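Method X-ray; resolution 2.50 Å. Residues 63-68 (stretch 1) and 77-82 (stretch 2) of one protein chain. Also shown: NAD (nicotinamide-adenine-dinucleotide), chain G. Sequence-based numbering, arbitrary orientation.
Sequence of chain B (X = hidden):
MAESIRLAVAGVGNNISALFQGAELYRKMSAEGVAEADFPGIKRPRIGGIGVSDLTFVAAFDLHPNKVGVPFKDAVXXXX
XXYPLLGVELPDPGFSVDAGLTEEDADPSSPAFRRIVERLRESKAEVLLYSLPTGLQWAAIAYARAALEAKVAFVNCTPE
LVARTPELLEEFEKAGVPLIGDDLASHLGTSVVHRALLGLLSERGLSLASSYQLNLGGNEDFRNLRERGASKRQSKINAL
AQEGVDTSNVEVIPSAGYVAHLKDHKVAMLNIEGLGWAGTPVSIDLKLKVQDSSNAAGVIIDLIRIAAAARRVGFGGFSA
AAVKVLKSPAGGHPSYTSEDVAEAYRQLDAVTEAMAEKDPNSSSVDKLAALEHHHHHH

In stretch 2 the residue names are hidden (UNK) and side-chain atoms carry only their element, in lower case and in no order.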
ATOM      1  N   LEU B  63     -23.937  28.648 -15.576  1.00 46.40           N
ATOM      2  CA  LEU B  63     -24.668  28.360 -16.853  1.00 47.51           C
ATOM      3  C   LEU B  63     -25.502  27.093 -16.706  1.00 48.29           C
ATOM      4  O   LEU B  63     -26.381  26.904 -17.557  1.00 49.99           O
ATOM      5  CB  LEU B  63     -23.737  28.160 -18.068  1.00 46.79           C
ATOM      6  CG  LEU B  63     -22.884  29.338 -18.561  1.00 46.24           C
ATOM      7  CD1 LEU B  63     -22.147  28.955 -19.826  1.00 46.14           C
ATOM      8  CD2 LEU B  63     -23.675  30.609 -18.781  1.00 45.87           C
ATOM      9  N   HIS B  64     -25.200  26.218 -15.750  1.00 49.53           N
ATOM     10  CA  HIS B  64     -25.923  24.926 -15.575  1.00 51.21           C
ATOM     11  C   HIS B  64     -27.358  25.184 -15.097  1.00 53.04           C
ATOM     12  O   HIS B  64     -27.607  25.918 -14.124  1.00 51.96           O
ATOM     13  CB  HIS B  64     -25.168  23.996 -14.624  1.00 50.37           C
ATOM     14  CG  HIS B  64     -25.570  22.565 -14.730  1.00 50.75           C
ATOM     15  ND1 HIS B  64     -26.791  22.088 -14.288  1.00 51.60           N
ATOM     16  CD2 HIS B  64     -24.875  21.489 -15.162  1.00 50.66           C
ATOM     17  CE1 HIS B  64     -26.865  20.791 -14.517  1.00 52.79           C
ATOM     18  NE2 HIS B  64     -25.698  20.395 -15.052  1.00 52.78           N
ATOM     19  N   PRO B  65     -28.345  24.578 -15.794  1.00 53.87           N
ATOM     20  CA  PRO B  65     -29.771  24.728 -15.452  1.00 55.36           C
ATOM     21  C   PRO B  65     -30.211  24.423 -13.995  1.00 54.77           C
ATOM     22  O   PRO B  65     -31.181  25.036 -13.532  1.00 56.75           O
ATOM     23  CB  PRO B  65     -30.468  23.718 -16.394  1.00 54.84           C
ATOM     24  CG  PRO B  65     -29.497  23.507 -17.537  1.00 53.92           C
ATOM     25  CD  PRO B  65     -28.115  23.717 -16.962  1.00 52.82           C
ATOM     26  N   ASN B  66     -29.542  23.496 -13.303  1.00 53.76           N
ATOM     27  CA  ASN B  66     -29.756  23.188 -11.854  1.00 53.46           C
ATOM     28  C   ASN B  66     -29.286  24.338 -10.940  1.00 53.41           C
ATOM     29  O   ASN B  66     -29.787  24.430  -9.777  1.00 50.51           O
ATOM     30  CB  ASN B  66     -29.013  21.921 -11.458  1.00 52.77           C
ATOM     31  CG  ASN B  66     -29.549  20.708 -12.173  1.00 53.74           C
ATOM     32  OD1 ASN B  66     -30.615  20.771 -12.792  1.00 56.81           O
ATOM     33  ND2 ASN B  66     -28.809  19.615 -12.089  1.00 51.30           N
ATOM     34  N   LYS B  67     -28.398  25.207 -11.453  1.00 54.07           N
ATOM     35  CA  LYS B  67     -27.752  26.283 -10.659  1.00 55.13           C
ATOM     36  C   LYS B  67     -28.332  27.664 -10.985  1.00 55.40           C
ATOM     37  O   LYS B  67     -28.377  28.477 -10.052  1.00 58.91           O
ATOM     38  CB  LYS B  67     -26.234  26.214 -10.844  1.00 54.71           C
ATOM     39  CG  LYS B  67     -25.644  24.831 -10.579  1.00 54.79           C
ATOM     40  CD  LYS B  67     -24.209  24.841 -10.048  1.00 54.93           C
ATOM     41  CE  LYS B  67     -23.547  23.478 -10.041  1.00 53.76           C
ATOM     42  NZ  LYS B  67     -22.089  23.584 -10.209  1.00 52.30           N
ATOM     43  N   VAL B  68     -28.767  27.931 -12.219  1.00 54.14           N
ATOM     44  CA  VAL B  68     -29.234  29.290 -12.636  1.00 53.95           C
ATOM     45  C   VAL B  68     -30.636  29.568 -12.053  1.00 54.77           C
ATOM     46  O   VAL B  68     -31.560  28.719 -12.200  1.00 55.13           O
ATOM     47  CB  VAL B  68     -29.197  29.461 -14.172  1.00 53.95           C
ATOM     48  CG1 VAL B  68     -29.857  30.763 -14.606  1.00 54.65           C
ATOM     49  CG2 VAL B  68     -27.774  29.391 -14.721  1.00 52.95           C
ATOM     50  N   UNK B  77     -25.128  22.970  -3.458  1.00 49.66           N
ATOM     51  CA  UNK B  77     -25.238  21.516  -3.174  1.00 51.07           C
ATOM     52  C   UNK B  77     -25.771  20.809  -4.411  1.00 50.53           C
ATOM     53  O   UNK B  77     -25.685  19.580  -4.445  1.00 51.63           O
ATOM     54  c   UNK B  77     -24.436  22.068  -0.306  1.00 54.24           C
ATOM     55  c   UNK B  77     -25.864  22.228  -0.803  1.00 54.14           C
ATOM     56  c   UNK B  77     -26.134  21.277  -1.960  1.00 52.11           C
ATOM     57  c   UNK B  77     -26.861  22.025   0.326  1.00 56.29           C
ATOM     58  N   UNK B  78     -26.217  21.575  -5.399  1.00 50.33           N
ATOM     59  CA  UNK B  78     -26.992  21.075  -6.550  1.00 49.52           C
ATOM     60  C   UNK B  78     -26.085  20.288  -7.491  1.00 48.90           C
ATOM     61  O   UNK B  78     -24.939  20.716  -7.779  1.00 46.93           O
ATOM     62  c   UNK B  78     -27.670  22.221  -7.263  1.00 50.41           C
ATOM     63  N   UNK B  79     -26.633  19.180  -7.969  1.00 49.57           N
ATOM     64  CA  UNK B  79     -26.055  18.329  -9.032  1.00 50.43           C
ATOM     65  C   UNK B  79     -25.438  19.196 -10.131  1.00 46.84           C
ATOM     66  O   UNK B  79     -26.014  20.219 -10.465  1.00 48.41           O
ATOM     67  c   UNK B  79     -27.180  17.488  -9.616  1.00 54.00           C
ATOM     68  c   UNK B  79     -26.672  16.262 -10.319  1.00 58.62           C
ATOM     69  c   UNK B  79     -26.431  15.125  -9.347  1.00 60.94           C
ATOM     70  o   UNK B  79     -27.135  15.095  -8.293  1.00 61.73           O
ATOM     71  o   UNK B  79     -25.547  14.279  -9.645  1.00 61.05           O
ATOM     72  N   UNK B  80     -24.274  18.840 -10.723  1.00 42.74           N
ATOM     73  CA  UNK B  80     -23.506  17.650 -10.339  1.00 41.02           C
ATOM     74  C   UNK B  80     -22.385  17.878  -9.306  1.00 38.40           C
ATOM     75  O   UNK B  80     -21.401  17.151  -9.372  1.00 38.02           O
ATOM     76  c   UNK B  80     -23.670  19.527 -11.873  1.00 42.03           C
ATOM     77  c   UNK B  80     -22.936  17.212 -11.706  1.00 41.76           C
ATOM     78  c   UNK B  80     -22.677  18.522 -12.441  1.00 41.85           C
ATOM     79  N   UNK B  81     -22.534  18.886  -8.426  1.00 36.75           N
ATOM     80  CA  UNK B  81     -21.661  19.138  -7.234  1.00 35.60           C
ATOM     81  C   UNK B  81     -21.782  17.945  -6.278  1.00 35.35           C
ATOM     82  O   UNK B  81     -22.922  17.521  -5.993  1.00 36.60           O
ATOM     83  c   UNK B  81     -21.613  21.687  -7.185  1.00 34.73           C
ATOM     84  c   UNK B  81     -21.977  20.413  -6.446  1.00 34.96           C
ATOM     85  n   UNK B  81     -21.816  22.842  -6.553  1.00 33.13           N
ATOM     86  o   UNK B  81     -21.200  21.622  -8.346  1.00 34.46           O
ATOM     87  N   UNK B  82     -20.647  17.383  -5.873  1.00 33.76           N
ATOM     88  CA  UNK B  82     -20.597  16.119  -5.107  1.00 33.35           C
ATOM     89  C   UNK B  82     -19.486  16.250  -4.056  1.00 31.89           C
ATOM     90  O   UNK B  82     -18.973  15.247  -3.645  1.00 31.32           O
ATOM     91  c   UNK B  82     -19.196  14.945  -6.842  1.00 33.56           C
ATOM     92  n   UNK B  82     -19.104  14.076  -7.858  1.00 34.10           N
ATOM     93  c   UNK B  82     -20.484  14.930  -6.061  1.00 33.45           C
ATOM     94  o   UNK B  82     -18.282  15.701  -6.483  1.00 32.92           O
TER
HETATM   95  PA  NAD G 400     -16.469  22.466 -10.949  1.00 29.78           P
HETATM   96  O1A NAD G 400     -16.525  21.736 -12.235  1.00 29.76           O
HETATM   97  O2A NAD G 400     -17.041  21.737  -9.764  1.00 30.34           O
HETATM   98  O5B NAD G 400     -17.020  23.943 -11.000  1.00 30.93           O
HETATM   99  C5B NAD G 400     -17.177  24.484 -12.332  1.00 33.59           C
HETATM  100  C4B NAD G 400     -18.406  25.354 -12.365  1.00 35.21           C
HETATM  101  O4B NAD G 400     -18.361  26.355 -13.437  1.00 36.59           O
HETATM  102  C3B NAD G 400     -19.694  24.560 -12.606  1.00 36.05           C
HETATM  103  O3B NAD G 400     -20.694  25.048 -11.721  1.00 36.05           O
HETATM  104  C2B NAD G 400     -20.035  24.936 -14.046  1.00 37.11           C
HETATM  105  O2B NAD G 400     -21.382  24.590 -14.191  1.00 37.92           O
HETATM  106  C1B NAD G 400     -19.668  26.422 -13.988  1.00 37.63           C
HETATM  107  N9A NAD G 400     -19.579  27.147 -15.241  1.00 39.08           N
HETATM  108  C8A NAD G 400     -19.235  26.576 -16.442  1.00 40.23           C
HETATM  109  N7A NAD G 400     -19.126  27.450 -17.415  1.00 41.35           N
HETATM  110  C5A NAD G 400     -19.381  28.681 -16.819  1.00 40.54           C
HETATM  111  C6A NAD G 400     -19.406  29.988 -17.346  1.00 41.38           C
HETATM  112  N6A NAD G 400     -19.131  30.256 -18.617  1.00 40.98           N
HETATM  113  N1A NAD G 400     -19.653  31.013 -16.486  1.00 42.21           N
HETATM  114  C2A NAD G 400     -19.923  30.701 -15.204  1.00 41.28           C
HETATM  115  N3A NAD G 400     -19.943  29.509 -14.612  1.00 40.11           N
HETATM  116  C4A NAD G 400     -19.653  28.515 -15.473  1.00 40.05           C
HETATM  117  O3  NAD G 400     -14.940  22.769 -10.650  1.00 28.66           O
HETATM  118  PN  NAD G 400     -14.172  22.868  -9.241  1.00 27.10           P
HETATM  119  O1N NAD G 400     -14.904  23.840  -8.398  1.00 27.10           O
HETATM  120  O2N NAD G 400     -13.942  21.436  -8.865  1.00 27.21           O
HETATM  121  O5D NAD G 400     -12.787  23.544  -9.715  1.00 27.40           O
HETATM  122  C5D NAD G 400     -12.862  24.889 -10.346  1.00 27.59           C
HETATM  123  C4D NAD G 400     -11.561  25.193 -11.028  1.00 27.48           C
HETATM  124  O4D NAD G 400     -10.470  25.275 -10.083  1.00 26.98           O
HETATM  125  C3D NAD G 400     -11.164  24.127 -12.060  1.00 27.60           C
HETATM  126  O3D NAD G 400     -10.566  24.798 -13.148  1.00 28.24           O
HETATM  127  C2D NAD G 400     -10.042  23.373 -11.353  1.00 27.35           C
HETATM  128  O2D NAD G 400      -9.047  22.796 -12.178  1.00 27.16           O
HETATM  129  C1D NAD G 400      -9.367  24.507 -10.584  1.00 27.20           C
HETATM  130  N1N NAD G 400      -8.487  23.938  -9.518  1.00 26.92           N
HETATM  131  C2N NAD G 400      -9.023  22.952  -8.622  1.00 26.96           C
HETATM  132  C3N NAD G 400      -8.210  22.255  -7.744  1.00 26.33           C
HETATM  133  C7N NAD G 400      -8.860  21.258  -6.802  1.00 26.37           C
HETATM  134  O7N NAD G 400     -10.080  21.180  -6.748  1.00 26.14           O
HETATM  135  N7N NAD G 400      -8.068  20.483  -6.065  1.00 26.09           N
HETATM  136  C4N NAD G 400      -6.842  22.521  -7.788  1.00 26.22           C
HETATM  137  C5N NAD G 400      -6.363  23.595  -8.528  1.00 26.46           C
HETATM  138  C6N NAD G 400      -7.178  24.231  -9.445  1.00 26.73           C

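Position 77 carries four side-chain carbons, forked at the second, with no heteroatom. The CA-to-CB bond points away from stretch 1, and the side chain does not reach it. A chain that forks at its second carbon into two methyls is leucine: Leu 77 adds nothing to this contact.

Position 78 has one side-chain carbon, CB, pointing toward stretch 1, 4.0 Å from Asn 66 O and 4.4 Å from Asn 66 CB. A lone methyl is alanine. The small methyl suits a place where the two backbones draw near, the CA atoms of Asn 66 and Ala 78 being 6.3 Å apart.

Position 79 has three carbons in a row, the third bearing two oxygens. Asn 66 ND2 donates a nearly straight hydrogen bond to the backbone O of position 79, 3.3 Å long, and lies 3.6 Å from its CB. Two methylene carbons and a carboxylate spell glutamate. The end of Glu 79 leads away from stretch 1 and is exposed, as befits a charged group; the backbone does the work here.

At position 80 three carbons close a ring onto the backbone nitrogen, and the peptide bond before it is cis. The ring carbon bonded to that nitrogen lies over one face of the His 64 ring. Such a ring is the signature of proline. Pro 80 CD is 4.2 Å from the centroid of the His 64 ring and 24° off the normal, in a CH-pi contact. Carbons next to a proline nitrogen are slightly electron-poor, so their C-H groups suit an aromatic face.

Position 81 shows two carbons, the second carrying one oxygen and one nitrogen. Its side-chain oxygen accepts a hydrogen bond from Lys 67 NZ. A short amide is asparagine, and Lys 67 NZ lies 2.8 Å from Asn 81 OD1. An amide offers a neutral acceptor to the ammonium group, and the backbone bond from Asn 81 N to Ala 78 O, 3.1 Å, closes a turn from Ala 78 to Asn 81.

Position 82 repeats the pattern of two carbons ending in one oxygen and one nitrogen, but is out of reach of stretch 1. It is again asparagine, and the amide of Asn 82 is satisfied elsewhere in the structure.

The contact is small, burying 266 Å², and joins two loops through polar bonds and ring packing. Within stretch 1, Asn 66 N donates to His 64 ND1 at 3.2 Å, a bond consistent with the orientation of the ring whose face meets Pro 80. Lys 67 extends the network to the cofactor, its NZ donating to NAD O3B at 2.5 Å as well as to Asn 81.

Stretch 2 (77-82) LAEPNN
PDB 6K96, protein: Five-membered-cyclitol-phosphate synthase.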